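Local coordinates for protein alpha-Amylase (Thermotoga maritima, PDB 2B5D) that belongs to glycosyl hydrolase family 57 and is built around a barrel-like sheet of mostly parallel strands with helices packed outside, at residues R321-K326 against K365-L370. Residues are numbered along the deposited sequence; the frame is centred on the assembly and turned at random.
Sequences RDFLHK and KRFFEL
Phe323 and Phe367 bring their rings together obliquely, centroids 5.3 Å apart and planes at 48°, with Phe323 CD2 lying 3.5 Å from Phe367 CE1. At the edge of the Phe367 ring, in its plane, sits the backbone N of Leu324, 3.6 Å from Phe367 CE1. Phe367 CG stands anti to its own backbone N (chi1 179°), and the CE1 rim of the ring comes up to the other segment. Elsewhere in the chain, Trp246 meets Phe323 edge-to-face and Ile5 of strand 3-11 touches Phe367. Toward the surface the packing turns aliphatic. Leu324 and Leu370 cross at about a right angle, Leu324 CD2 being 4.0 Å from Leu370 CG, and Leu370 CD2 also touches Arg321 CG at 4.0 Å. Arg321, exposed, and Arg366, partly exposed, lie side by side with their NH1 atoms 4.1 Å apart; Glu317 forms salt bridges to both, probably offsetting the repulsion. Arg366 NH2 also makes a salt-bridging hydrogen bond of 2.6 Å to Glu369 OE1. The segment axes cross at -42°. Helix 309-338 leads into strand 343-349, parallel to strand 3-11, and helix 360-373 follows, an arrangement characteristic of the helical layer around a family 57 beta/alpha barrel.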
ATOM      1  N   ARG A 321      -7.817 -38.828 -26.912  1.00 56.45           N
ATOM      2  CA  ARG A 321      -8.709 -39.950 -27.178  1.00 56.53           C
ATOM      3  C   ARG A 321      -9.788 -40.021 -26.120  1.00 55.01           C
ATOM      4  O   ARG A 321     -10.893 -40.462 -26.389  1.00 55.15           O
ATOM      5  CB  ARG A 321      -7.934 -41.268 -27.249  1.00 56.79           C
ATOM      6  CG  ARG A 321      -7.075 -41.426 -28.502  1.00 59.83           C
ATOM      7  CD  ARG A 321      -6.211 -42.693 -28.408  1.00 60.24           C
ATOM      8  NE  ARG A 321      -5.853 -43.189 -29.735  1.00 68.65           N
ATOM      9  CZ  ARG A 321      -4.796 -42.783 -30.448  1.00 71.82           C
ATOM     10  NH1 ARG A 321      -3.958 -41.860 -29.975  1.00 72.40           N
ATOM     11  NH2 ARG A 321      -4.572 -43.315 -31.650  1.00 73.43           N
ATOM     12  N   ASP A 322      -9.479 -39.603 -24.905  1.00 53.52           N
ATOM     13  CA  ASP A 322     -10.530 -39.472 -23.916  1.00 53.06           C
ATOM     14  C   ASP A 322     -11.606 -38.482 -24.419  1.00 53.01           C
ATOM     15  O   ASP A 322     -12.800 -38.777 -24.426  1.00 53.15           O
ATOM     16  CB  ASP A 322      -9.973 -38.977 -22.591  1.00 51.83           C
ATOM     17  CG  ASP A 322     -10.915 -39.211 -21.468  1.00 54.06           C
ATOM     18  OD1 ASP A 322     -11.150 -40.384 -21.168  1.00 58.30           O
ATOM     19  OD2 ASP A 322     -11.425 -38.261 -20.850  1.00 55.94           O
ATOM     20  N   PHE A 323     -11.167 -37.299 -24.818  1.00 53.02           N
ATOM     21  CA  PHE A 323     -12.093 -36.287 -25.218  1.00 53.47           C
ATOM     22  C   PHE A 323     -12.901 -36.704 -26.462  1.00 53.35           C
ATOM     23  O   PHE A 323     -14.140 -36.597 -26.440  1.00 52.00           O
ATOM     24  CB  PHE A 323     -11.417 -34.919 -25.387  1.00 53.05           C
ATOM     25  CG  PHE A 323     -12.377 -33.771 -25.230  1.00 52.06           C
ATOM     26  CD1 PHE A 323     -13.122 -33.651 -24.065  1.00 48.85           C
ATOM     27  CD2 PHE A 323     -12.545 -32.837 -26.251  1.00 50.10           C
ATOM     28  CE1 PHE A 323     -14.022 -32.639 -23.933  1.00 50.20           C
ATOM     29  CE2 PHE A 323     -13.437 -31.804 -26.122  1.00 48.11           C
ATOM     30  CZ  PHE A 323     -14.174 -31.690 -24.961  1.00 49.34           C
ATOM     31  N   LEU A 324     -12.196 -37.205 -27.489  1.00 53.54           N
ATOM     32  CA  LEU A 324     -12.822 -37.856 -28.645  1.00 54.44           C
ATOM     33  C   LEU A 324     -13.919 -38.852 -28.278  1.00 55.41           C
ATOM     34  O   LEU A 324     -15.070 -38.718 -28.747  1.00 57.01           O
ATOM     35  CB  LEU A 324     -11.788 -38.572 -29.495  1.00 54.45           C
ATOM     36  CG  LEU A 324     -12.322 -39.389 -30.683  1.00 55.04           C
ATOM     37  CD1 LEU A 324     -12.569 -38.542 -31.933  1.00 56.47           C
ATOM     38  CD2 LEU A 324     -11.358 -40.542 -30.999  1.00 53.12           C
ATOM     39  N   HIS A 325     -13.597 -39.831 -27.428  1.00 54.70           N
ATOM     40  CA  HIS A 325     -14.577 -40.823 -27.035  1.00 54.30           C
ATOM     41  C   HIS A 325     -15.732 -40.187 -26.303  1.00 52.71           C
ATOM     42  O   HIS A 325     -16.869 -40.542 -26.535  1.00 52.86           O
ATOM     43  CB  HIS A 325     -13.942 -42.049 -26.297  1.00 54.97           C
ATOM     44  CG  HIS A 325     -12.860 -42.716 -27.106  1.00 58.93           C
ATOM     45  ND1 HIS A 325     -11.772 -43.352 -26.539  1.00 61.80           N
ATOM     46  CD2 HIS A 325     -12.663 -42.769 -28.450  1.00 60.27           C
ATOM     47  CE1 HIS A 325     -10.962 -43.777 -27.495  1.00 60.95           C
ATOM     48  NE2 HIS A 325     -11.478 -43.433 -28.664  1.00 61.09           N
ATOM     49  N   LYS A 326     -15.471 -39.236 -25.428  1.00 51.88           N
ATOM     50  CA  LYS A 326     -16.595 -38.471 -24.821  1.00 50.69           C
ATOM     51  C   LYS A 326     -17.509 -37.714 -25.830  1.00 49.46           C
ATOM     52  O   LYS A 326     -18.713 -37.666 -25.646  1.00 47.47           O
ATOM     53  CB  LYS A 326     -16.072 -37.518 -23.767  1.00 49.85           C
ATOM     54  CG  LYS A 326     -15.576 -38.270 -22.589  1.00 51.13           C
ATOM     55  CD  LYS A 326     -14.807 -37.419 -21.622  1.00 49.92           C
ATOM     56  CE  LYS A 326     -15.151 -37.888 -20.242  1.00 51.44           C
ATOM     57  NZ  LYS A 326     -14.231 -38.989 -19.860  1.00 53.72           N
ATOM     58  N   LYS A 365      -4.261 -30.352 -31.936  1.00 56.14           N
ATOM     59  CA  LYS A 365      -3.904 -30.912 -33.233  1.00 57.03           C
ATOM     60  C   LYS A 365      -4.273 -32.395 -33.283  1.00 57.32           C
ATOM     61  O   LYS A 365      -4.782 -32.886 -34.281  1.00 57.86           O
ATOM     62  CB  LYS A 365      -2.415 -30.731 -33.511  1.00 57.41           C
ATOM     63  CG  LYS A 365      -1.999 -31.160 -34.922  1.00 58.70           C
ATOM     64  CD  LYS A 365      -0.568 -31.647 -34.891  1.00 63.72           C
ATOM     65  CE  LYS A 365      -0.017 -31.805 -36.291  1.00 67.15           C
ATOM     66  NZ  LYS A 365       1.360 -32.341 -36.186  1.00 66.86           N
ATOM     67  N   ARG A 366      -4.028 -33.096 -32.190  1.00 57.09           N
ATOM     68  CA  ARG A 366      -4.327 -34.499 -32.138  1.00 57.50           C
ATOM     69  C   ARG A 366      -5.818 -34.727 -32.115  1.00 56.60           C
ATOM     70  O   ARG A 366      -6.289 -35.679 -32.722  1.00 56.80           O
ATOM     71  CB  ARG A 366      -3.603 -35.196 -30.968  1.00 57.36           C
ATOM     72  CG  ARG A 366      -2.109 -35.410 -31.278  1.00 61.02           C
ATOM     73  CD  ARG A 366      -1.851 -36.174 -32.632  1.00 61.07           C
ATOM     74  NE  ARG A 366      -2.339 -37.556 -32.534  1.00 61.95           N
ATOM     75  CZ  ARG A 366      -3.094 -38.168 -33.439  1.00 62.00           C
ATOM     76  NH1 ARG A 366      -3.485 -39.416 -33.224  1.00 61.14           N
ATOM     77  NH2 ARG A 366      -3.443 -37.544 -34.565  1.00 62.73           N
ATOM     78  N   PHE A 367      -6.549 -33.851 -31.426  1.00 56.00           N
ATOM     79  CA  PHE A 367      -8.002 -33.968 -31.357  1.00 55.45           C
ATOM     80  C   PHE A 367      -8.611 -33.714 -32.718  1.00 56.03           C
ATOM     81  O   PHE A 367      -9.537 -34.399 -33.095  1.00 56.74           O
ATOM     82  CB  PHE A 367      -8.593 -33.037 -30.309  1.00 54.59           C
ATOM     83  CG  PHE A 367     -10.083 -33.104 -30.210  1.00 52.82           C
ATOM     84  CD1 PHE A 367     -10.697 -34.162 -29.560  1.00 50.25           C
ATOM     85  CD2 PHE A 367     -10.881 -32.074 -30.733  1.00 49.03           C
ATOM     86  CE1 PHE A 367     -12.110 -34.229 -29.444  1.00 50.58           C
ATOM     87  CE2 PHE A 367     -12.282 -32.119 -30.623  1.00 48.85           C
ATOM     88  CZ  PHE A 367     -12.908 -33.207 -29.983  1.00 51.53           C
ATOM     89  N   PHE A 368      -8.080 -32.751 -33.465  1.00 56.76           N
ATOM     90  CA  PHE A 368      -8.587 -32.497 -34.808  1.00 57.83           C
ATOM     91  C   PHE A 368      -8.372 -33.706 -35.702  1.00 58.42           C
ATOM     92  O   PHE A 368      -9.304 -34.138 -36.387  1.00 59.17           O
ATOM     93  CB  PHE A 368      -7.967 -31.250 -35.438  1.00 57.53           C
ATOM     94  CG  PHE A 368      -8.477 -29.952 -34.866  1.00 58.86           C
ATOM     95  CD1 PHE A 368      -9.587 -29.925 -34.015  1.00 58.21           C
ATOM     96  CD2 PHE A 368      -7.871 -28.748 -35.211  1.00 59.98           C
ATOM     97  CE1 PHE A 368     -10.063 -28.735 -33.513  1.00 60.63           C
ATOM     98  CE2 PHE A 368      -8.351 -27.540 -34.718  1.00 60.70           C
ATOM     99  CZ  PHE A 368      -9.446 -27.534 -33.871  1.00 60.42           C
ATOM    100  N   GLU A 369      -7.165 -34.262 -35.671  1.00 58.68           N
ATOM    101  CA  GLU A 369      -6.825 -35.400 -36.527  1.00 59.78           C
ATOM    102  C   GLU A 369      -7.689 -36.613 -36.209  1.00 59.38           C
ATOM    103  O   GLU A 369      -8.117 -37.332 -37.108  1.00 60.12           O
ATOM    104  CB  GLU A 369      -5.324 -35.731 -36.459  1.00 59.47           C
ATOM    105  CG  GLU A 369      -4.446 -34.638 -37.052  1.00 59.50           C
ATOM    106  CD  GLU A 369      -2.942 -34.849 -36.851  1.00 61.48           C
ATOM    107  OE1 GLU A 369      -2.507 -35.524 -35.867  1.00 62.61           O
ATOM    108  OE2 GLU A 369      -2.184 -34.328 -37.709  1.00 65.67           O
ATOM    109  N   LEU A 370      -7.959 -36.815 -34.925  1.00 59.51           N
ATOM    110  CA  LEU A 370      -8.837 -37.878 -34.461  1.00 58.92           C
ATOM    111  C   LEU A 370     -10.271 -37.663 -34.903  1.00 59.38           C
ATOM    112  O   LEU A 370     -10.918 -38.610 -35.365  1.00 59.73           O
ATOM    113  CB  LEU A 370      -8.766 -37.974 -32.950  1.00 58.74           C
ATOM    114  CG  LEU A 370      -7.909 -39.051 -32.265  1.00 59.99           C
ATOM    115  CD1 LEU A 370      -6.897 -39.756 -33.177  1.00 61.27           C
ATOM    116  CD2 LEU A 370      -7.243 -38.429 -31.072  1.00 57.84           C
TER